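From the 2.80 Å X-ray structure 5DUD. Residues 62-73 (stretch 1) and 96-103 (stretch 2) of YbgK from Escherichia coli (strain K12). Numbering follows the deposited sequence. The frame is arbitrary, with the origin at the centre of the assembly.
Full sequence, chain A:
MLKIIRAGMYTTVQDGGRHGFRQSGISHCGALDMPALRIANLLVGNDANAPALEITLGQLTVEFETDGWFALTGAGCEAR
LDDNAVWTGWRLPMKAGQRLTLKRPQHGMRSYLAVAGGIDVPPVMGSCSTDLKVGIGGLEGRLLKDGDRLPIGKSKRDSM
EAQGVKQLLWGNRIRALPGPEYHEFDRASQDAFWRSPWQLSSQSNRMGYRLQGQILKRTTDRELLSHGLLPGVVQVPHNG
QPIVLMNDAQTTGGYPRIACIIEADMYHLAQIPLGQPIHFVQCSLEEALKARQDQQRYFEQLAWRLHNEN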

ATOM      1  N   VAL A  62      25.063  -8.842 -11.586  1.00 36.15           N
ATOM      2  CA  VAL A  62      24.888  -7.643 -12.399  1.00 36.36           C
ATOM      3  C   VAL A  62      26.246  -7.143 -12.894  1.00 41.29           C
ATOM      4  O   VAL A  62      27.118  -6.795 -12.088  1.00 40.97           O
ATOM      5  CB  VAL A  62      24.128  -6.537 -11.636  1.00 39.39           C
ATOM      6  N   GLU A  63      26.417  -7.087 -14.230  1.00 38.56           N
ATOM      7  CA  GLU A  63      27.650  -6.620 -14.859  1.00 39.41           C
ATOM      8  C   GLU A  63      27.584  -5.103 -15.058  1.00 43.18           C
ATOM      9  O   GLU A  63      26.580  -4.596 -15.561  1.00 42.59           O
ATOM     10  CB  GLU A  63      27.878  -7.341 -16.196  1.00 41.87           C
ATOM     11  CG  GLU A  63      29.184  -6.968 -16.877  1.00 53.01           C
ATOM     12  CD  GLU A  63      29.665  -7.968 -17.909  1.00 72.40           C
ATOM     13  OE1 GLU A  63      29.776  -7.591 -19.097  1.00 68.98           O
ATOM     14  OE2 GLU A  63      29.938  -9.130 -17.529  1.00 63.45           O
ATOM     15  N   PHE A  64      28.671  -4.392 -14.677  1.00 39.99           N
ATOM     16  CA  PHE A  64      28.786  -2.931 -14.744  1.00 39.99           C
ATOM     17  C   PHE A  64      29.496  -2.455 -16.021  1.00 44.92           C
ATOM     18  O   PHE A  64      30.570  -2.959 -16.345  1.00 45.48           O
ATOM     19  CB  PHE A  64      29.569  -2.418 -13.527  1.00 41.64           C
ATOM     20  CG  PHE A  64      29.000  -2.766 -12.171  1.00 41.95           C
ATOM     21  CD1 PHE A  64      27.801  -2.217 -11.743  1.00 44.09           C
ATOM     22  CD2 PHE A  64      29.714  -3.557 -11.281  1.00 43.95           C
ATOM     23  CE1 PHE A  64      27.295  -2.507 -10.475  1.00 43.89           C
ATOM     24  CE2 PHE A  64      29.204  -3.849 -10.016  1.00 45.73           C
ATOM     25  CZ  PHE A  64      27.999  -3.322  -9.621  1.00 42.85           C
ATOM     26  N   GLU A  65      28.902  -1.484 -16.723  1.00 41.42           N
ATOM     27  CA  GLU A  65      29.435  -0.936 -17.973  1.00 42.61           C
ATOM     28  C   GLU A  65      30.086   0.449 -17.802  1.00 47.01           C
ATOM     29  O   GLU A  65      31.001   0.780 -18.554  1.00 47.98           O
ATOM     30  CB  GLU A  65      28.299  -0.837 -18.995  1.00 44.09           C
ATOM     31  CG  GLU A  65      27.556  -2.147 -19.229  1.00 53.02           C
ATOM     32  CD  GLU A  65      26.422  -2.090 -20.233  1.00 70.46           C
ATOM     33  OE1 GLU A  65      26.093  -0.981 -20.713  1.00 61.47           O
ATOM     34  OE2 GLU A  65      25.840  -3.161 -20.519  1.00 63.39           O
ATOM     35  N   THR A  66      29.637   1.228 -16.808  1.00 42.67           N
ATOM     36  CA  THR A  66      30.151   2.569 -16.539  1.00 43.23           C
ATOM     37  C   THR A  66      30.892   2.562 -15.210  1.00 46.48           C
ATOM     38  O   THR A  66      30.528   1.813 -14.301  1.00 44.58           O
ATOM     39  CB  THR A  66      28.997   3.591 -16.534  1.00 51.31           C
ATOM     40  N   ASP A  67      31.917   3.418 -15.093  1.00 44.25           N
ATOM     41  CA  ASP A  67      32.724   3.546 -13.875  1.00 43.92           C
ATOM     42  C   ASP A  67      32.037   4.473 -12.872  1.00 47.07           C
ATOM     43  O   ASP A  67      31.419   5.465 -13.256  1.00 46.96           O
ATOM     44  CB  ASP A  67      34.137   4.074 -14.199  1.00 47.45           C
ATOM     45  CG  ASP A  67      34.904   3.267 -15.227  1.00 57.77           C
ATOM     46  OD1 ASP A  67      34.685   2.040 -15.303  1.00 57.39           O
ATOM     47  OD2 ASP A  67      35.741   3.860 -15.941  1.00 65.02           O
ATOM     48  N   GLY A  68      32.149   4.138 -11.602  1.00 42.77           N
ATOM     49  CA  GLY A  68      31.530   4.921 -10.546  1.00 41.87           C
ATOM     50  C   GLY A  68      31.707   4.282  -9.192  1.00 44.79           C
ATOM     51  O   GLY A  68      32.756   3.700  -8.911  1.00 44.95           O
ATOM     52  N   TRP A  69      30.683   4.390  -8.341  1.00 40.03           N
ATOM     53  CA  TRP A  69      30.690   3.828  -6.986  1.00 38.92           C
ATOM     54  C   TRP A  69      29.405   3.054  -6.747  1.00 41.01           C
ATOM     55  O   TRP A  69      28.409   3.303  -7.429  1.00 40.27           O
ATOM     56  CB  TRP A  69      30.837   4.950  -5.940  1.00 37.94           C
ATOM     57  CG  TRP A  69      32.011   5.858  -6.172  1.00 40.50           C
ATOM     58  CD1 TRP A  69      32.068   6.923  -7.023  1.00 44.47           C
ATOM     59  CD2 TRP A  69      33.288   5.787  -5.529  1.00 41.20           C
ATOM     60  NE1 TRP A  69      33.311   7.507  -6.966  1.00 45.37           N
ATOM     61  CE2 TRP A  69      34.077   6.835  -6.050  1.00 46.68           C
ATOM     62  CE3 TRP A  69      33.843   4.941  -4.559  1.00 42.20           C
ATOM     63  CZ2 TRP A  69      35.393   7.058  -5.632  1.00 47.24           C
ATOM     64  CZ3 TRP A  69      35.143   5.171  -4.137  1.00 44.92           C
ATOM     65  CH2 TRP A  69      35.907   6.210  -4.680  1.00 47.07           C
ATOM     66  N   PHE A  70      29.419   2.112  -5.783  1.00 36.60           N
ATOM     67  CA  PHE A  70      28.240   1.312  -5.443  1.00 35.06           C
ATOM     68  C   PHE A  70      28.247   0.930  -3.958  1.00 38.18           C
ATOM     69  O   PHE A  70      29.232   1.168  -3.257  1.00 38.20           O
ATOM     70  CB  PHE A  70      28.152   0.055  -6.331  1.00 36.76           C
ATOM     71  CG  PHE A  70      28.896  -1.165  -5.834  1.00 38.38           C
ATOM     72  CD1 PHE A  70      30.265  -1.284  -6.013  1.00 42.52           C
ATOM     73  CD2 PHE A  70      28.217  -2.214  -5.231  1.00 39.68           C
ATOM     74  CE1 PHE A  70      30.944  -2.423  -5.583  1.00 43.62           C
ATOM     75  CE2 PHE A  70      28.900  -3.345  -4.787  1.00 42.74           C
ATOM     76  CZ  PHE A  70      30.258  -3.441  -4.963  1.00 41.89           C
ATOM     77  N   ALA A  71      27.142   0.347  -3.491  1.00 33.56           N
ATOM     78  CA  ALA A  71      27.006  -0.071  -2.098  1.00 32.84           C
ATOM     79  C   ALA A  71      25.930  -1.143  -1.946  1.00 35.37           C
ATOM     80  O   ALA A  71      24.987  -1.184  -2.736  1.00 34.58           O
ATOM     81  CB  ALA A  71      26.669   1.133  -1.229  1.00 33.45           C
ATOM     82  N   LEU A  72      26.078  -2.012  -0.928  1.00 31.49           N
ATOM     83  CA  LEU A  72      25.126  -3.085  -0.611  1.00 30.63           C
ATOM     84  C   LEU A  72      24.652  -2.959   0.843  1.00 34.11           C
ATOM     85  O   LEU A  72      25.462  -2.655   1.714  1.00 33.98           O
ATOM     86  CB  LEU A  72      25.766  -4.462  -0.829  1.00 31.16           C
ATOM     87  CG  LEU A  72      25.865  -4.999  -2.256  1.00 36.28           C
ATOM     88  CD1 LEU A  72      26.831  -6.174  -2.303  1.00 37.15           C
ATOM     89  CD2 LEU A  72      24.496  -5.422  -2.794  1.00 38.09           C
ATOM     90  N   THR A  73      23.342  -3.133   1.094  1.00 30.21           N
ATOM     91  CA  THR A  73      22.741  -3.057   2.436  1.00 29.69           C
ATOM     92  C   THR A  73      21.713  -4.200   2.573  1.00 33.28           C
ATOM     93  O   THR A  73      21.612  -5.045   1.682  1.00 32.88           O
ATOM     94  CB  THR A  73      22.107  -1.665   2.674  1.00 36.67           C
ATOM     95  OG1 THR A  73      21.309  -1.338   1.547  1.00 34.91           O
ATOM     96  CG2 THR A  73      23.142  -0.565   2.941  1.00 36.02           C
ATOM     97  N   ALA A  96      34.403  -0.679 -15.083  1.00 49.34           N
ATOM     98  CA  ALA A  96      33.610  -1.241 -16.187  1.00 48.88           C
ATOM     99  C   ALA A  96      34.053  -2.674 -16.531  1.00 52.45           C
ATOM    100  O   ALA A  96      35.250  -2.925 -16.683  1.00 53.15           O
ATOM    101  CB  ALA A  96      33.736  -0.355 -17.418  1.00 50.96           C
ATOM    102  N   GLY A  97      33.087  -3.588 -16.615  1.00 47.56           N
ATOM    103  CA  GLY A  97      33.313  -4.998 -16.917  1.00 47.43           C
ATOM    104  C   GLY A  97      33.461  -5.923 -15.722  1.00 49.91           C
ATOM    105  O   GLY A  97      34.002  -7.021 -15.880  1.00 50.11           O
ATOM    106  N   GLN A  98      32.947  -5.535 -14.535  1.00 44.66           N
ATOM    107  CA  GLN A  98      33.032  -6.355 -13.321  1.00 43.48           C
ATOM    108  C   GLN A  98      31.654  -6.866 -12.927  1.00 45.42           C
ATOM    109  O   GLN A  98      30.698  -6.097 -12.954  1.00 44.26           O
ATOM    110  CB  GLN A  98      33.627  -5.537 -12.163  1.00 44.59           C
ATOM    111  CG  GLN A  98      34.929  -4.821 -12.497  1.00 61.34           C
ATOM    112  CD  GLN A  98      35.690  -4.459 -11.246  1.00 80.43           C
ATOM    113  OE1 GLN A  98      35.644  -3.320 -10.768  1.00 75.37           O
ATOM    114  NE2 GLN A  98      36.378  -5.432 -10.666  1.00 73.23           N
ATOM    115  N   ARG A  99      31.551  -8.153 -12.562  1.00 41.41           N
ATOM    116  CA  ARG A  99      30.295  -8.759 -12.113  1.00 40.01           C
ATOM    117  C   ARG A  99      30.257  -8.815 -10.602  1.00 42.81           C
ATOM    118  O   ARG A  99      31.290  -9.077  -9.988  1.00 42.91           O
ATOM    119  CB  ARG A  99      30.144 -10.177 -12.672  1.00 40.55           C
ATOM    120  CG  ARG A  99      29.985 -10.232 -14.179  1.00 50.16           C
ATOM    121  CD  ARG A  99      29.606 -11.630 -14.624  1.00 58.72           C
ATOM    122  NE  ARG A  99      29.176 -11.674 -16.023  1.00 65.03           N
ATOM    123  CZ  ARG A  99      28.593 -12.719 -16.609  1.00 77.54           C
ATOM    124  NH1 ARG A  99      28.353 -13.833 -15.920  1.00 63.53           N
ATOM    125  NH2 ARG A  99      28.237 -12.657 -17.887  1.00 64.32           N
ATOM    126  N   LEU A 100      29.068  -8.578 -10.011  1.00 37.99           N
ATOM    127  CA  LEU A 100      28.811  -8.632  -8.564  1.00 36.95           C
ATOM    128  C   LEU A 100      27.892  -9.822  -8.309  1.00 40.44           C
ATOM    129  O   LEU A 100      26.721  -9.771  -8.671  1.00 39.60           O
ATOM    130  CB  LEU A 100      28.164  -7.313  -8.102  1.00 36.15           C
ATOM    131  CG  LEU A 100      27.803  -7.190  -6.622  1.00 39.96           C
ATOM    132  CD1 LEU A 100      29.038  -6.948  -5.775  1.00 40.59           C
ATOM    133  CD2 LEU A 100      26.794  -6.080  -6.423  1.00 41.31           C
ATOM    134  N   THR A 101      28.390 -10.874  -7.651  1.00 37.19           N
ATOM    135  CA  THR A 101      27.618 -12.102  -7.475  1.00 36.77           C
ATOM    136  C   THR A 101      27.083 -12.319  -6.057  1.00 39.72           C
ATOM    137  O   THR A 101      27.813 -12.780  -5.182  1.00 39.71           O
ATOM    138  CB  THR A 101      28.483 -13.297  -7.891  1.00 45.93           C
ATOM    139  OG1 THR A 101      29.605 -13.406  -7.012  1.00 47.31           O
ATOM    140  CG2 THR A 101      28.976 -13.177  -9.326  1.00 44.69           C
ATOM    141  N   LEU A 102      25.782 -12.079  -5.858  1.00 35.31           N
ATOM    142  CA  LEU A 102      25.137 -12.347  -4.568  1.00 34.50           C
ATOM    143  C   LEU A 102      24.605 -13.789  -4.546  1.00 38.87           C
ATOM    144  O   LEU A 102      24.146 -14.277  -5.573  1.00 38.46           O
ATOM    145  CB  LEU A 102      23.996 -11.359  -4.298  1.00 33.49           C
ATOM    146  CG  LEU A 102      24.407  -9.979  -3.793  1.00 37.79           C
ATOM    147  CD1 LEU A 102      25.358  -9.292  -4.740  1.00 38.42           C
ATOM    148  CD2 LEU A 102      23.186  -9.105  -3.578  1.00 39.40           C
ATOM    149  N   LYS A 103      24.671 -14.467  -3.390  1.00 36.06           N
ATOM    150  CA  LYS A 103      24.188 -15.848  -3.234  1.00 36.49           C
ATOM    151  C   LYS A 103      22.957 -15.864  -2.300  1.00 40.03           C
ATOM    152  O   LYS A 103      22.513 -14.796  -1.897  1.00 38.56           O
ATOM    153  CB  LYS A 103      25.333 -16.737  -2.704  1.00 40.08           C
TER

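Stretch 1 contributes two strands to this contact, 62-64 and 68-73, with a turn between them. Stretch 2 contributes one strand, centred on Arg99 to Leu102. The first strand of stretch 1 runs antiparallel beside it, with the axes 4.9 Å apart at closest approach and an angle of 159° between their directions. The second strand runs almost exactly parallel to it, but at 11.2 Å. That gap is too wide for backbone pairing, so side chains fill it.

The backbone bonds are firmest near the turn. Phe64 works in both directions. Its N donates to Gln98 O at 3.2 Å, and its O accepts from Gly97 N at 2.6 Å with a nearly straight geometry. The CA of Ala96 also lies 3.5 Å from Phe64 O, in a CA-H...O contact. Further along, the pairing slackens. Val62 N to Leu100 O is 3.5 Å and Leu100 N to Val62 O is 3.4 Å, and both hydrogen bonds are weak. Between these bonded positions, Glu63 and Arg99 form a non-hydrogen-bonded pair with their CA atoms 4.4 Å apart.

Glu63 and Arg99 carry their side chains to the same face of the sheet. There they join in a salt bridge, with Arg99 NE donating to Glu63 OE2 at 3.1 Å. The carboxylate oxygen sits near the guanidinium plane, at its edge, so the N-H points almost straight at it. The extended t rotamers at chi1 and chi2 of Glu63 help carry its acid group to the arginine.

The other face, which bears Val62 and Leu100, is greasy. Leu100 is the main bump, with 106 Å² covered by stretch 1, the largest share of any residue here. It enters a hollow lined by Phe64, Phe70 and Leu72. Phe64 CE2 lies 4.1 Å from Leu100 CB, against the base of the side chain. The methyls fill the space between Phe70 and Leu72. Leu100 CD1 lies 3.7 Å from Phe70 CE2 and Leu100 CD2 lies 3.8 Å from it; Leu72 CD1 is 4.1 Å from Leu100 CD2 and 4.2 Å from Leu100 CD1. Phe70 and Leu72 both point toward stretch 2, while Ala71 between them points away, as strand alternation requires. Both rings meet Leu100 obliquely. Leu102 extends the apolar seam, its CD2 4.0 Å from Leu72 CD2. These contacts take apolar surface out of water.

At the turn, the fit is smaller and more polar. The methyl of Ala96 tucks in beside the backbone, with Ala96 CB 3.2 Å from Glu65 O. Asp67 reaches in with the end of its side chain, placing OD1 2.7 Å from Ala96 N and 3.3 Å from Ala96 CB. Gly97 follows with phi/psi of 94/22. A CB there would be jammed against the carbonyl O of Ala96, so the bend calls for glycine. In all, the two stretches bury 628 Å² between them.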